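Local coordinates for packaging enzyme P4 (Pseudomonas phage phi6, PDB 4BLO), which hydrolyses nucleoside triphosphates as a hexameric RecA-like ATPase and probably uses that energy to move viral RNA during genome packaging, at residues V39-K42 against T43-A47; G57-G61 against V62-P66; S165-D168 against E169-V173. All coordinates share one frame; numbering follows the deposited sequence.

Contact 1 of 3, residues V39-K42 against T43-A47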
loop_
_atom_site.group_PDB
_atom_site.type_symbol
_atom_site.label_atom_id
_atom_site.label_comp_id
_atom_site.label_asym_id
_atom_site.label_seq_id
_atom_site.Cartn_x
_atom_site.Cartn_y
_atom_site.Cartn_z
ATOM N N VAL L 39 -24.578 -9.818 27.497
ATOM C CA VAL L 39 -25.617 -9.146 28.296
ATOM C C VAL L 39 -26.597 -8.382 27.393
ATOM O O VAL L 39 -27.809 -8.509 27.563
ATOM C CB VAL L 39 -24.990 -8.211 29.366
ATOM C CG1 VAL L 39 -26.055 -7.519 30.210
ATOM C CG2 VAL L 39 -24.018 -8.975 30.257
ATOM N N VAL L 40 -26.063 -7.625 26.420
ATOM C CA VAL L 40 -26.820 -6.815 25.459
ATOM C C VAL L 40 -27.832 -7.703 24.694
ATOM O O VAL L 40 -28.996 -7.308 24.576
ATOM C CB VAL L 40 -25.853 -6.048 24.502
ATOM C CG1 VAL L 40 -26.608 -5.151 23.529
ATOM C CG2 VAL L 40 -24.842 -5.225 25.291
ATOM N N ILE L 41 -27.399 -8.909 24.229
ATOM C CA ILE L 41 -28.241 -9.866 23.485
ATOM C C ILE L 41 -29.378 -10.348 24.403
ATOM O O ILE L 41 -30.540 -10.367 23.975
ATOM C CB ILE L 41 -27.422 -11.044 22.877
ATOM C CG1 ILE L 41 -26.258 -10.531 21.989
ATOM C CG2 ILE L 41 -28.321 -11.976 22.071
ATOM C CD1 ILE L 41 -25.027 -11.354 22.045
ATOM N N LYS L 42 -29.045 -10.682 25.674
ATOM C CA LYS L 42 -30.025 -11.117 26.681
ATOM C C LYS L 42 -31.076 -10.021 26.920
ATOM O O LYS L 42 -32.274 -10.306 26.920
ATOM C CB LYS L 42 -29.341 -11.489 28.009
ATOM C CG LYS L 42 -28.455 -12.732 27.965
ATOM C CD LYS L 42 -28.135 -13.284 29.362
ATOM C CE LYS L 42 -27.178 -12.425 30.161
ATOM N NZ LYS L 42 -26.905 -13.012 31.497
ATOM N N THR L 43 -30.608 -8.765 27.074
ATOM C CA THR L 43 -31.430 -7.574 27.294
ATOM C C THR L 43 -32.387 -7.375 26.113
ATOM O O THR L 43 -33.559 -7.050 26.327
ATOM C CB THR L 43 -30.533 -6.342 27.529
ATOM O OG1 THR L 43 -29.521 -6.669 28.490
ATOM C CG2 THR L 43 -31.322 -5.134 28.015
ATOM N N TYR L 44 -31.891 -7.604 24.876
ATOM C CA TYR L 44 -32.682 -7.504 23.648
ATOM C C TYR L 44 -33.798 -8.551 23.656
ATOM O O TYR L 44 -34.942 -8.187 23.403
ATOM C CB TYR L 44 -31.793 -7.659 22.403
ATOM C CG TYR L 44 -32.550 -7.621 21.092
ATOM C CD1 TYR L 44 -33.006 -6.417 20.561
ATOM C CD2 TYR L 44 -32.760 -8.782 20.352
ATOM C CE1 TYR L 44 -33.705 -6.376 19.353
ATOM C CE2 TYR L 44 -33.450 -8.754 19.137
ATOM C CZ TYR L 44 -33.924 -7.548 18.642
ATOM O OH TYR L 44 -34.599 -7.508 17.441
ATOM N N ILE L 45 -33.474 -9.831 23.983
ATOM C CA ILE L 45 -34.440 -10.940 24.043
ATOM C C ILE L 45 -35.582 -10.574 25.015
ATOM O O ILE L 45 -36.752 -10.659 24.627
ATOM C CB ILE L 45 -33.758 -12.296 24.408
ATOM C CG1 ILE L 45 -32.824 -12.767 23.270
ATOM C CG2 ILE L 45 -34.803 -13.383 24.742
ATOM C CD1 ILE L 45 -31.736 -13.755 23.681
ATOM N N ALA L 46 -35.233 -10.106 26.238
ATOM C CA ALA L 46 -36.180 -9.677 27.278
ATOM C C ALA L 46 -37.119 -8.556 26.782
ATOM O O ALA L 46 -38.321 -8.608 27.040
ATOM C CB ALA L 46 -35.417 -9.214 28.507
ATOM N N ALA L 47 -36.572 -7.576 26.041
ATOM C CA ALA L 47 -37.315 -6.451 25.478
ATOM C C ALA L 47 -38.304 -6.912 24.395
ATOM O O ALA L 47 -39.432 -6.400 24.351
ATOM C CB ALA L 47 -36.354 -5.419 24.907
#
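Thr43 meets Val39 through two donors at once: its backbone N lies 2.9 Å from Val39 O, and its hydroxyl OG1 lies 2.7 Å from the same Val39 O. The amide comes in almost in line with the C=O bond, the hydroxyl from above the carbonyl plane, so the two share one acceptor without competing for the same direction. OG1 can reach back because it stands beside its own backbone N and anti to the carbonyl carbon (chi1 -48°), which turns the hydroxyl toward the preceding turn. Val39 CG1 comes to 4.0 Å from Thr43 OG1.

Two residues further on, the side chains of Ile41 and Ile45 cross at a slant, with Ile41 CG2 4.2 Å from Ile45 CD1. Ile45 CG1 also rests against the backbone, 3.4 Å from Ile41 O. All this belongs to the first half of helix 38-54, whose i to i+4 ladder runs on from Val40 O to Tyr44 N, from Ile41 O to Ile45 N and, straightest of the four at 169°, from Lys42 O to Ala46 N.

Tyr44 touches the preceding turn by its CB, 3.4 Å from Ile41 O; with CG anti to the backbone N (chi1 178°), the ring swings off the helix, and its hydroxyl is hydrogen-bonded to Ile64 O. Ile172 and Val173 of helix 167-179 and Pro66 of helix 66-69 pack on this tyrosine. Lys42 leaves the helix in another direction, its chain bent at chi3, and ends in a salt bridge with Asp21 of helix 7-22. The same neighbouring helix covers the isoleucine pair, placing Leu20 on Ile41 and Val13 on Ile45, whereas Val39, Thr43 and Ala46 lie on the exposed side.

Contact 2 of 3, residues G57-G61 against V62-P66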
loop_
_atom_site.group_PDB
_atom_site.type_symbol
_atom_site.label_atom_id
_atom_site.label_comp_id
_atom_site.label_asym_id
_atom_site.label_seq_id
_atom_site.Cartn_x
_atom_site.Cartn_y
_atom_site.Cartn_z
ATOM N N GLY L 57 -48.852 -11.651 20.746
ATOM C CA GLY L 57 -47.854 -12.580 20.223
ATOM C C GLY L 57 -47.191 -11.965 19.013
ATOM O O GLY L 57 -45.973 -11.752 19.000
ATOM N N SER L 58 -48.007 -11.614 18.003
ATOM C CA SER L 58 -47.627 -10.965 16.757
ATOM C C SER L 58 -46.872 -9.647 17.022
ATOM O O SER L 58 -47.285 -8.860 17.878
ATOM C CB SER L 58 -48.872 -10.713 15.909
ATOM O OG SER L 58 -48.543 -10.353 14.578
ATOM N N LEU L 59 -45.743 -9.444 16.307
ATOM C CA LEU L 59 -44.869 -8.278 16.402
ATOM C C LEU L 59 -44.508 -7.729 15.026
ATOM O O LEU L 59 -44.393 -8.493 14.058
ATOM C CB LEU L 59 -43.586 -8.671 17.157
ATOM C CG LEU L 59 -43.240 -7.937 18.480
ATOM C CD1 LEU L 59 -44.465 -7.523 19.275
ATOM C CD2 LEU L 59 -42.332 -8.762 19.330
ATOM N N ALA L 60 -44.285 -6.402 14.961
ATOM C CA ALA L 60 -43.862 -5.706 13.753
ATOM C C ALA L 60 -42.350 -5.503 13.778
ATOM O O ALA L 60 -41.801 -5.023 14.779
ATOM C CB ALA L 60 -44.577 -4.377 13.643
ATOM N N GLY L 61 -41.692 -5.892 12.687
ATOM C CA GLY L 61 -40.243 -5.777 12.504
ATOM C C GLY L 61 -39.676 -4.414 12.855
ATOM O O GLY L 61 -38.571 -4.317 13.388
ATOM N N VAL L 62 -40.455 -3.353 12.584
ATOM C CA VAL L 62 -40.128 -1.960 12.884
ATOM C C VAL L 62 -39.994 -1.755 14.389
ATOM O O VAL L 62 -39.147 -0.988 14.827
ATOM C CB VAL L 62 -41.202 -0.985 12.324
ATOM C CG1 VAL L 62 -40.611 0.397 12.071
ATOM C CG2 VAL L 62 -41.865 -1.529 11.063
ATOM N N ASP L 63 -40.853 -2.403 15.177
ATOM C CA ASP L 63 -40.880 -2.238 16.627
ATOM C C ASP L 63 -39.789 -3.023 17.343
ATOM O O ASP L 63 -39.488 -2.698 18.494
ATOM C CB ASP L 63 -42.254 -2.639 17.185
ATOM C CG ASP L 63 -43.453 -1.956 16.541
ATOM O OD1 ASP L 63 -43.298 -0.810 16.061
ATOM O OD2 ASP L 63 -44.544 -2.561 16.534
ATOM N N ILE L 64 -39.191 -4.038 16.680
ATOM C CA ILE L 64 -38.155 -4.873 17.303
ATOM C C ILE L 64 -36.733 -4.473 16.860
ATOM O O ILE L 64 -35.801 -5.239 17.106
ATOM C CB ILE L 64 -38.404 -6.394 17.113
ATOM C CG1 ILE L 64 -38.445 -6.808 15.615
ATOM C CG2 ILE L 64 -39.654 -6.813 17.871
ATOM C CD1 ILE L 64 -38.164 -8.242 15.334
ATOM N N ARG L 65 -36.544 -3.283 16.258
ATOM C CA ARG L 65 -35.195 -2.863 15.866
ATOM C C ARG L 65 -34.407 -2.477 17.156
ATOM O O ARG L 65 -35.009 -1.923 18.086
ATOM C CB ARG L 65 -35.217 -1.765 14.779
ATOM C CG ARG L 65 -35.551 -0.366 15.254
ATOM C CD ARG L 65 -36.524 0.330 14.337
ATOM N NE ARG L 65 -35.974 0.630 13.015
ATOM C CZ ARG L 65 -36.443 1.592 12.227
ATOM N NH1 ARG L 65 -37.461 2.349 12.626
ATOM N NH2 ARG L 65 -35.890 1.816 11.040
ATOM N N PRO L 66 -33.111 -2.876 17.288
ATOM C CA PRO L 66 -32.386 -2.644 18.557
ATOM C C PRO L 66 -32.273 -1.187 18.986
ATOM O O PRO L 66 -32.308 -0.923 20.187
ATOM C CB PRO L 66 -30.996 -3.217 18.283
ATOM C CG PRO L 66 -31.190 -4.176 17.187
ATOM C CD PRO L 66 -32.267 -3.612 16.325
#
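The backbone of Leu59 and Ala60 arrives extended and folds over at Gly61 and Val62, bringing Asp63 N to 2.8 Å from Ala60 O. That bond is bent, 135° at the hydrogen, and the amide sits above the carbonyl plane, 50° out of it. Ile64 N adds two weak bonds, to Ala60 O and to Gly61 O, each 3.4 Å long. Residues 60-63 thus make a beta turn, continued only weakly to Ile64, in the link between helix 38-54 and helix 66-69, with Arg65 at the N-cap position of the second helix.

Side chains also fold back across the bend. Ile64 CG2 meets the isobutyl end of Leu59, 3.6 Å from Leu59 CD2, the two crossing obliquely. The other branch, Ile64 CG1, stands between its own backbone N and carbonyl carbon (chi1 60°) and is thereby set against the glycine, 3.3 Å from Gly61 O. On Asp63 the carboxylate leans back over the methyl of Ala60, with OD2 3.4 Å from Ala60 CB.

Leu51 and Ala52 of helix 38-54 cover Leu59, and Leu177 of helix 167-179 covers Ile64. Val62 packs on Ala104 of a neighbouring subunit, and Arg65 on Gly102 of that same subunit.

Contact 3 of 3, residues S165-D168 against E169-V173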
loop_
_atom_site.group_PDB
_atom_site.type_symbol
_atom_site.label_atom_id
_atom_site.label_comp_id
_atom_site.label_asym_id
_atom_site.label_seq_id
_atom_site.Cartn_x
_atom_site.Cartn_y
_atom_site.Cartn_z
ATOM N N SER L 165 -28.398 -0.399 11.118
ATOM C CA SER L 165 -27.365 0.514 10.646
ATOM C C SER L 165 -25.954 0.004 10.950
ATOM O O SER L 165 -25.058 0.290 10.161
ATOM C CB SER L 165 -27.553 1.892 11.273
ATOM O OG SER L 165 -27.285 1.915 12.667
ATOM N N THR L 166 -25.742 -0.726 12.085
ATOM C CA THR L 166 -24.418 -1.214 12.515
ATOM C C THR L 166 -24.295 -2.750 12.499
ATOM O O THR L 166 -25.302 -3.461 12.488
ATOM C CB THR L 166 -24.030 -0.671 13.925
ATOM O OG1 THR L 166 -24.615 -1.449 14.977
ATOM C CG2 THR L 166 -24.339 0.808 14.110
ATOM N N LEU L 167 -23.034 -3.249 12.550
ATOM C CA LEU L 167 -22.700 -4.681 12.615
ATOM C C LEU L 167 -23.153 -5.253 13.969
ATOM O O LEU L 167 -23.622 -6.391 14.028
ATOM C CB LEU L 167 -21.188 -4.912 12.396
ATOM C CG LEU L 167 -20.668 -6.361 12.578
ATOM C CD1 LEU L 167 -21.256 -7.316 11.547
ATOM C CD2 LEU L 167 -19.160 -6.411 12.559
ATOM N N ASP L 168 -23.031 -4.436 15.046
ATOM C CA ASP L 168 -23.467 -4.769 16.404
ATOM C C ASP L 168 -24.955 -5.137 16.389
ATOM O O ASP L 168 -25.323 -6.193 16.917
ATOM C CB ASP L 168 -23.212 -3.592 17.367
ATOM C CG ASP L 168 -21.769 -3.241 17.647
ATOM O OD1 ASP L 168 -20.883 -3.928 17.131
ATOM O OD2 ASP L 168 -21.531 -2.253 18.353
ATOM N N GLU L 169 -25.793 -4.282 15.743
ATOM C CA GLU L 169 -27.229 -4.482 15.586
ATOM C C GLU L 169 -27.528 -5.787 14.837
ATOM O O GLU L 169 -28.419 -6.526 15.260
ATOM C CB GLU L 169 -27.875 -3.295 14.853
ATOM C CG GLU L 169 -28.013 -2.033 15.691
ATOM C CD GLU L 169 -28.322 -0.753 14.947
ATOM O OE1 GLU L 169 -28.459 -0.803 13.703
ATOM O OE2 GLU L 169 -28.394 0.314 15.601
ATOM N N MET L 170 -26.771 -6.094 13.757
ATOM C CA MET L 170 -26.973 -7.317 12.975
ATOM C C MET L 170 -26.816 -8.560 13.842
ATOM O O MET L 170 -27.696 -9.422 13.834
ATOM C CB MET L 170 -26.011 -7.393 11.787
ATOM C CG MET L 170 -26.442 -8.419 10.764
ATOM S SD MET L 170 -25.047 -9.124 9.876
ATOM C CE MET L 170 -24.375 -10.237 11.130
ATOM N N LEU L 171 -25.714 -8.636 14.604
ATOM C CA LEU L 171 -25.417 -9.760 15.485
ATOM C C LEU L 171 -26.442 -9.870 16.617
ATOM O O LEU L 171 -26.839 -10.987 16.938
ATOM C CB LEU L 171 -23.991 -9.657 16.040
ATOM C CG LEU L 171 -22.857 -9.763 15.001
ATOM C CD1 LEU L 171 -21.554 -9.300 15.582
ATOM C CD2 LEU L 171 -22.721 -11.179 14.466
ATOM N N ILE L 172 -26.910 -8.730 17.172
ATOM C CA ILE L 172 -27.919 -8.703 18.236
ATOM C C ILE L 172 -29.200 -9.407 17.758
ATOM O O ILE L 172 -29.685 -10.311 18.441
ATOM C CB ILE L 172 -28.208 -7.247 18.703
ATOM C CG1 ILE L 172 -27.086 -6.725 19.600
ATOM C CG2 ILE L 172 -29.543 -7.144 19.438
ATOM C CD1 ILE L 172 -27.095 -5.233 19.788
ATOM N N VAL L 173 -29.722 -9.004 16.587
ATOM C CA VAL L 173 -30.952 -9.553 16.027
ATOM C C VAL L 173 -30.735 -11.009 15.589
ATOM O O VAL L 173 -31.591 -11.850 15.878
ATOM C CB VAL L 173 -31.521 -8.682 14.877
ATOM C CG1 VAL L 173 -32.915 -9.156 14.466
ATOM C CG2 VAL L 173 -31.571 -7.212 15.269
#
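Thr166 and Glu169 form a capping box at the start of helix 167-179, each side chain answering the other's backbone amide. Thr166 OG1, held between its own backbone N and carbonyl carbon (chi1 83°), accepts from Glu169 N at 3.2 Å. In return Glu169 OE1 accepts from Thr166 N, also at 3.2 Å, but from above the carboxylate plane.

The same oxygen has two further donors. Ser165 N comes in nearly along the C-O axis of Glu169 OE1, 2.6 Å away, and Ser165 OG bonds to it on the syn side but tilted 32° from the carboxylate plane, 3.1 Å away. Three donors on one oxygen would probably favour the charged form of this buried carboxylate and limit its rotation.

Regular helical bonds follow, from Met170 N to Thr166 O, Leu171 N to Leu167 O and Ile172 N to Asp168 O.

Outside the segment, Pro66 and Thr73 pack on Glu169, and Ile97 of a neighbouring subunit packs on Leu167. Apolar contacts within the helix are looser: Leu167 CD1 approaches the methyl end of Met170, 4.3 Å from Met170 CE, and Leu167 CG lies 4.3 Å from Leu171 CD1.

The three contacts meet at Tyr44 and Pro66. Contacts 1 and 2, with centres about 14 Å apart, are joined by a probable hydrogen bond of 2.6 Å from Tyr44 OH to Ile64 O. Contact 3, its centre about 13 Å from that of contact 1, packs Ile172 CG2 at 3.5 Å from Tyr44 CG. Pro66 CG completes the junction, 3.6 Å from Val173 CG2, so helix 38-54, the 57-66 loop and helix 167-179 pack together, largely through apolar side chains. None of their residues belongs to the ADP pockets, which include the P-loop residues Lys132 and Ser133; contacts 2 and 3 instead both reach the neighbouring subunit.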